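Local coordinates for protein VP24 (White spot syndrome virus, PDB 5HLJ) that serves as a major envelope protein of the virus, probably anchored in the viral membrane by a transmembrane helix that precedes the crystallised beta-rich part, at residues N32-F36 with L70-G75; L23-G27 with R160-L164. All coordinates share one frame; numbering follows the deposited sequence.

Contact 1 of 2, residues N32-F36 with L70-G75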
loop_
_atom_site.group_PDB
_atom_site.type_symbol
_atom_site.label_atom_id
_atom_site.label_comp_id
_atom_site.label_asym_id
_atom_site.label_seq_id
_atom_site.Cartn_x
_atom_site.Cartn_y
_atom_site.Cartn_z
ATOM N N ASN A 32 7.251 -21.231 -11.893
ATOM C CA ASN A 32 7.207 -19.779 -11.791
ATOM C C ASN A 32 5.959 -19.307 -11.040
ATOM O O ASN A 32 5.218 -18.453 -11.517
ATOM C CB ASN A 32 7.264 -19.155 -13.189
ATOM C CG ASN A 32 8.646 -19.252 -13.817
ATOM O OD1 ASN A 32 9.082 -20.321 -14.228
ATOM N ND2 ASN A 32 9.332 -18.122 -13.913
ATOM N N HIS A 33 5.729 -19.886 -9.866
ATOM C CA HIS A 33 4.550 -19.572 -9.077
ATOM C C HIS A 33 4.856 -19.021 -7.686
ATOM O O HIS A 33 5.974 -19.134 -7.180
ATOM C CB HIS A 33 3.675 -20.810 -8.912
ATOM C CG HIS A 33 2.822 -21.115 -10.100
ATOM N ND1 HIS A 33 3.063 -22.182 -10.933
ATOM C CD2 HIS A 33 1.723 -20.494 -10.588
ATOM C CE1 HIS A 33 2.143 -22.212 -11.883
ATOM N NE2 HIS A 33 1.318 -21.200 -11.692
ATOM N N PHE A 34 3.838 -18.428 -7.077
ATOM C CA PHE A 34 3.838 -18.217 -5.640
ATOM C C PHE A 34 2.984 -19.311 -5.056
ATOM O O PHE A 34 2.058 -19.771 -5.700
ATOM C CB PHE A 34 3.289 -16.840 -5.256
ATOM C CG PHE A 34 4.297 -15.750 -5.334
ATOM C CD1 PHE A 34 5.328 -15.678 -4.407
ATOM C CD2 PHE A 34 4.220 -14.789 -6.329
ATOM C CE1 PHE A 34 6.261 -14.665 -4.471
ATOM C CE2 PHE A 34 5.155 -13.777 -6.401
ATOM C CZ PHE A 34 6.177 -13.715 -5.475
ATOM N N ASN A 35 3.281 -19.718 -3.832
ATOM C CA ASN A 35 2.542 -20.799 -3.197
ATOM C C ASN A 35 2.159 -20.431 -1.762
ATOM O O ASN A 35 3.015 -20.004 -0.975
ATOM C CB ASN A 35 3.385 -22.082 -3.230
ATOM C CG ASN A 35 2.577 -23.324 -2.919
ATOM O OD1 ASN A 35 1.382 -23.395 -3.212
ATOM N ND2 ASN A 35 3.231 -24.314 -2.327
ATOM N N PHE A 36 0.875 -20.566 -1.422
ATOM C CA PHE A 36 0.424 -20.252 -0.063
ATOM C C PHE A 36 1.076 -21.157 0.977
ATOM O O PHE A 36 1.450 -22.286 0.675
ATOM C CB PHE A 36 -1.088 -20.384 0.067
ATOM C CG PHE A 36 -1.865 -19.297 -0.621
ATOM C CD1 PHE A 36 -1.653 -17.952 -0.297
ATOM C CD2 PHE A 36 -2.843 -19.617 -1.564
ATOM C CE1 PHE A 36 -2.385 -16.947 -0.924
ATOM C CE2 PHE A 36 -3.575 -18.620 -2.199
ATOM C CZ PHE A 36 -3.344 -17.276 -1.869
ATOM N N LEU A 70 -9.134 -20.508 0.052
ATOM C CA LEU A 70 -8.155 -20.227 -0.976
ATOM C C LEU A 70 -7.238 -21.415 -1.213
ATOM O O LEU A 70 -6.898 -22.140 -0.276
ATOM C CB LEU A 70 -7.303 -19.016 -0.603
ATOM C CG LEU A 70 -7.954 -17.674 -0.283
ATOM C CD1 LEU A 70 -8.346 -17.585 1.184
ATOM C CD2 LEU A 70 -6.979 -16.580 -0.643
ATOM N N THR A 71 -6.829 -21.592 -2.470
ATOM C CA THR A 71 -5.756 -22.514 -2.817
ATOM C C THR A 71 -4.898 -21.891 -3.930
ATOM O O THR A 71 -5.414 -21.227 -4.825
ATOM C CB THR A 71 -6.304 -23.907 -3.268
ATOM O OG1 THR A 71 -5.215 -24.797 -3.520
ATOM C CG2 THR A 71 -7.153 -23.790 -4.533
ATOM N N SER A 72 -3.588 -22.071 -3.851
ATOM C CA SER A 72 -2.711 -21.688 -4.943
ATOM C C SER A 72 -2.436 -22.914 -5.805
ATOM O O SER A 72 -2.230 -24.011 -5.279
ATOM C CB SER A 72 -1.412 -21.081 -4.417
ATOM O OG SER A 72 -0.792 -21.925 -3.467
ATOM N N LEU A 73 -2.477 -22.734 -7.123
ATOM C CA LEU A 73 -2.248 -23.830 -8.071
ATOM C C LEU A 73 -0.843 -23.740 -8.638
ATOM O O LEU A 73 -0.295 -22.653 -8.810
ATOM C CB LEU A 73 -3.282 -23.822 -9.214
ATOM C CG LEU A 73 -4.769 -23.858 -8.839
ATOM C CD1 LEU A 73 -5.659 -24.123 -10.063
ATOM C CD2 LEU A 73 -5.055 -24.864 -7.721
ATOM N N LEU A 74 -0.251 -24.898 -8.907
ATOM C CA LEU A 74 1.121 -24.961 -9.384
ATOM C C LEU A 74 1.142 -25.651 -10.746
ATOM O O LEU A 74 0.089 -25.926 -11.320
ATOM C CB LEU A 74 2.002 -25.681 -8.361
ATOM C CG LEU A 74 1.898 -25.057 -6.955
ATOM C CD1 LEU A 74 2.606 -25.893 -5.903
ATOM C CD2 LEU A 74 2.418 -23.609 -6.934
ATOM N N GLY A 75 2.319 -25.919 -11.288
ATOM C CA GLY A 75 2.356 -26.607 -12.572
ATOM C C GLY A 75 1.912 -25.784 -13.780
ATOM O O GLY A 75 0.999 -24.945 -13.685
#

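Contact 2 of 2, residues L23-G27 with R160-L164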
loop_
_atom_site.group_PDB
_atom_site.type_symbol
_atom_site.label_atom_id
_atom_site.label_comp_id
_atom_site.label_asym_id
_atom_site.label_seq_id
_atom_site.Cartn_x
_atom_site.Cartn_y
_atom_site.Cartn_z
ATOM N N LEU A 23 -1.285 -12.860 4.801
ATOM C CA LEU A 23 -0.957 -14.263 4.590
ATOM C C LEU A 23 0.524 -14.447 4.267
ATOM O O LEU A 23 1.221 -13.498 3.897
ATOM C CB LEU A 23 -1.789 -14.844 3.446
ATOM C CG LEU A 23 -3.308 -14.812 3.582
ATOM C CD1 LEU A 23 -3.921 -15.447 2.361
ATOM C CD2 LEU A 23 -3.752 -15.537 4.856
ATOM N N THR A 24 0.991 -15.682 4.373
ATOM C CA THR A 24 2.368 -16.007 4.045
ATOM C C THR A 24 2.443 -16.773 2.726
ATOM O O THR A 24 1.597 -17.616 2.457
ATOM C CB THR A 24 3.011 -16.813 5.191
ATOM O OG1 THR A 24 3.047 -15.989 6.360
ATOM C CG2 THR A 24 4.415 -17.200 4.853
ATOM N N ILE A 25 3.432 -16.455 1.893
ATOM C CA ILE A 25 3.619 -17.150 0.613
ATOM C C ILE A 25 5.092 -17.396 0.297
ATOM O O ILE A 25 5.973 -16.628 0.713
ATOM C CB ILE A 25 3.025 -16.372 -0.592
ATOM C CG1 ILE A 25 3.730 -15.026 -0.753
ATOM C CG2 ILE A 25 1.502 -16.225 -0.497
ATOM C CD1 ILE A 25 3.147 -14.155 -1.844
ATOM N N ASN A 26 5.354 -18.460 -0.460
ATOM C CA ASN A 26 6.705 -18.753 -0.928
ATOM C C ASN A 26 6.789 -18.816 -2.451
ATOM O O ASN A 26 5.881 -19.305 -3.109
ATOM C CB ASN A 26 7.210 -20.076 -0.340
ATOM C CG ASN A 26 7.396 -20.013 1.162
ATOM O OD1 ASN A 26 8.250 -19.288 1.661
ATOM N ND2 ASN A 26 6.602 -20.785 1.891
ATOM N N GLY A 27 7.882 -18.311 -3.008
ATOM C CA GLY A 27 8.156 -18.510 -4.418
ATOM C C GLY A 27 8.500 -19.961 -4.725
ATOM O O GLY A 27 9.138 -20.635 -3.921
ATOM N N ARG A 160 13.069 -16.944 -1.067
ATOM C CA ARG A 160 11.731 -17.170 -1.606
ATOM C C ARG A 160 10.572 -16.799 -0.671
ATOM O O ARG A 160 9.412 -16.885 -1.068
ATOM C CB ARG A 160 11.575 -18.642 -1.998
ATOM C CG ARG A 160 11.541 -19.590 -0.811
ATOM C CD ARG A 160 11.470 -21.025 -1.290
ATOM N NE ARG A 160 10.642 -21.849 -0.416
ATOM C CZ ARG A 160 11.110 -22.747 0.440
ATOM N NH1 ARG A 160 12.420 -22.963 0.531
ATOM N NH2 ARG A 160 10.259 -23.440 1.194
ATOM N N HIS A 161 10.875 -16.405 0.561
ATOM C CA HIS A 161 9.832 -16.217 1.558
ATOM C C HIS A 161 9.207 -14.821 1.530
ATOM O O HIS A 161 9.918 -13.830 1.658
ATOM C CB HIS A 161 10.395 -16.496 2.946
ATOM C CG HIS A 161 9.338 -16.701 3.985
ATOM N ND1 HIS A 161 8.321 -17.621 3.837
ATOM C CD2 HIS A 161 9.144 -16.113 5.192
ATOM C CE1 HIS A 161 7.552 -17.598 4.909
ATOM N NE2 HIS A 161 8.027 -16.686 5.746
ATOM N N TYR A 162 7.883 -14.750 1.367
ATOM C CA TYR A 162 7.199 -13.459 1.294
ATOM C C TYR A 162 5.953 -13.377 2.166
ATOM O O TYR A 162 5.340 -14.391 2.508
ATOM C CB TYR A 162 6.843 -13.124 -0.170
ATOM C CG TYR A 162 8.071 -12.633 -0.884
ATOM C CD1 TYR A 162 9.002 -13.532 -1.442
ATOM C CD2 TYR A 162 8.350 -11.279 -0.948
ATOM C CE1 TYR A 162 10.174 -13.070 -2.056
ATOM C CE2 TYR A 162 9.498 -10.816 -1.552
ATOM C CZ TYR A 162 10.410 -11.709 -2.103
ATOM O OH TYR A 162 11.540 -11.197 -2.695
ATOM N N LEU A 163 5.611 -12.145 2.535
ATOM C CA LEU A 163 4.405 -11.837 3.297
ATOM C C LEU A 163 3.470 -11.092 2.380
ATOM O O LEU A 163 3.876 -10.139 1.724
ATOM C CB LEU A 163 4.729 -11.001 4.530
ATOM C CG LEU A 163 5.877 -11.547 5.383
ATOM C CD1 LEU A 163 6.265 -10.587 6.519
ATOM C CD2 LEU A 163 5.460 -12.904 5.930
ATOM N N LEU A 164 2.224 -11.540 2.320
ATOM C CA LEU A 164 1.263 -10.995 1.384
ATOM C C LEU A 164 0.170 -10.228 2.117
ATOM O O LEU A 164 -0.453 -10.751 3.032
ATOM C CB LEU A 164 0.653 -12.129 0.556
ATOM C CG LEU A 164 -0.555 -11.822 -0.344
ATOM C CD1 LEU A 164 -0.170 -10.914 -1.515
ATOM C CD2 LEU A 164 -1.190 -13.127 -0.853
#

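Contact 1 of 2, residues N32-F36 with L70-G75
S72 OG is held by two hydrogen bonds, one given and one accepted: it donates to N35 OD1, 2.6 Å away, and accepts the backbone N-H of F36, with F36 N at 3.0 Å and the bond nearly straight at 165°. S72 OG sits between its own backbone N and carbonyl carbon (chi1 52°), which turns it across to the 33-36 strand and into both bonds. At N35 the donor meets the carbonyl bent, 19° from its plane, and the amide is held at its other end as well, since ND2 bonds to Q54. L74 lies at about a right angle to the N35 side chain, and its CD2 methyl also packs on H33 CB at 3.7 Å. The chain of L73 and L74 passes across one face of the H33 ring: L74 CA makes a CH-pi contact 4.0 Å from the ring centroid, L73 O lies over that same face, and G75 O is at the ring edge. NE2 bonds to D78 O, and the ring stacks on H79. F36 turns its ring edge to the S72 backbone, CD2 being 3.4 Å from S72 N, while F36 CZ touches L70 CD2. The S72 side chain thus bonds both the N35 side chain and the F36 backbone, between two roughly antiparallel strands of one mixed sheet; N32 and H33 form a G1 beta bulge opposite V28, where strand 33-42 starts alongside strand 19-28.

Contact 2 of 2, residues L23-G27 with R160-L164
R160, just ahead of the strand, meets G27 first: its carbonyl O accepts the G27 N-H (R160 O to G27 N 2.9 Å) and takes a CA-H...O contact from N26. Its side chain runs along G27, with R160 CD 3.5 Å from G27 O, and N26 CB lies at the guanidinium edge. H161 follows, on the same face of the sheet as N26 and T24. Its ring ND1 donates to N26 OD1 at 2.7 Å, almost straight at 170°; the oxygen lies in the ring plane, whereas the donor stands 28° out of the amide's carbonyl plane. With H161 CG anti to the backbone N (chi1 -164°), the imidazole swings over to the neighbouring strand. Y162 pairs with I25 through two backbone bonds; on the other face its CB packs on I25 CG1 at 3.7 Å, and its ring meets F151. The L163 side chain runs alongside that of T24, its CD2 near T24 OG1, and also packs on F132 of a second subunit. L164 pairs with L23 through two more backbone bonds, the shorter from L164 N to L23 O at 2.7 Å, while its CB rests 4.0 Å from I25 CD1. Backbone bonds thus set the antiparallel register whatever the side chains; the H161-N26 bond fixes ring and amide rotation on the partly exposed face, and the apolar face of L23, I25, Y162 and L164 packs inward, I25 and L164 against L112 and F147.

Both contacts belong to one mixed sheet and meet where strands 19-28 and 33-42 run next to each other: N35 N probably bonds to N26 O, and I25 packs against F34 and F36. Contact 1 is the more buried. Its strands, 33-42 and 68-72, are not neighbours in the sheet order, each pairing with 48-51, yet their ends come close here and are joined through the S72 side chain rather than by backbone pairing. Contact 2 pairs direct neighbours, 19-28 and 161-170, so regular backbone bonding carries it. It is only partly buried, with L23 packing on F175 of a second subunit, whereas no other chain touches contact 1.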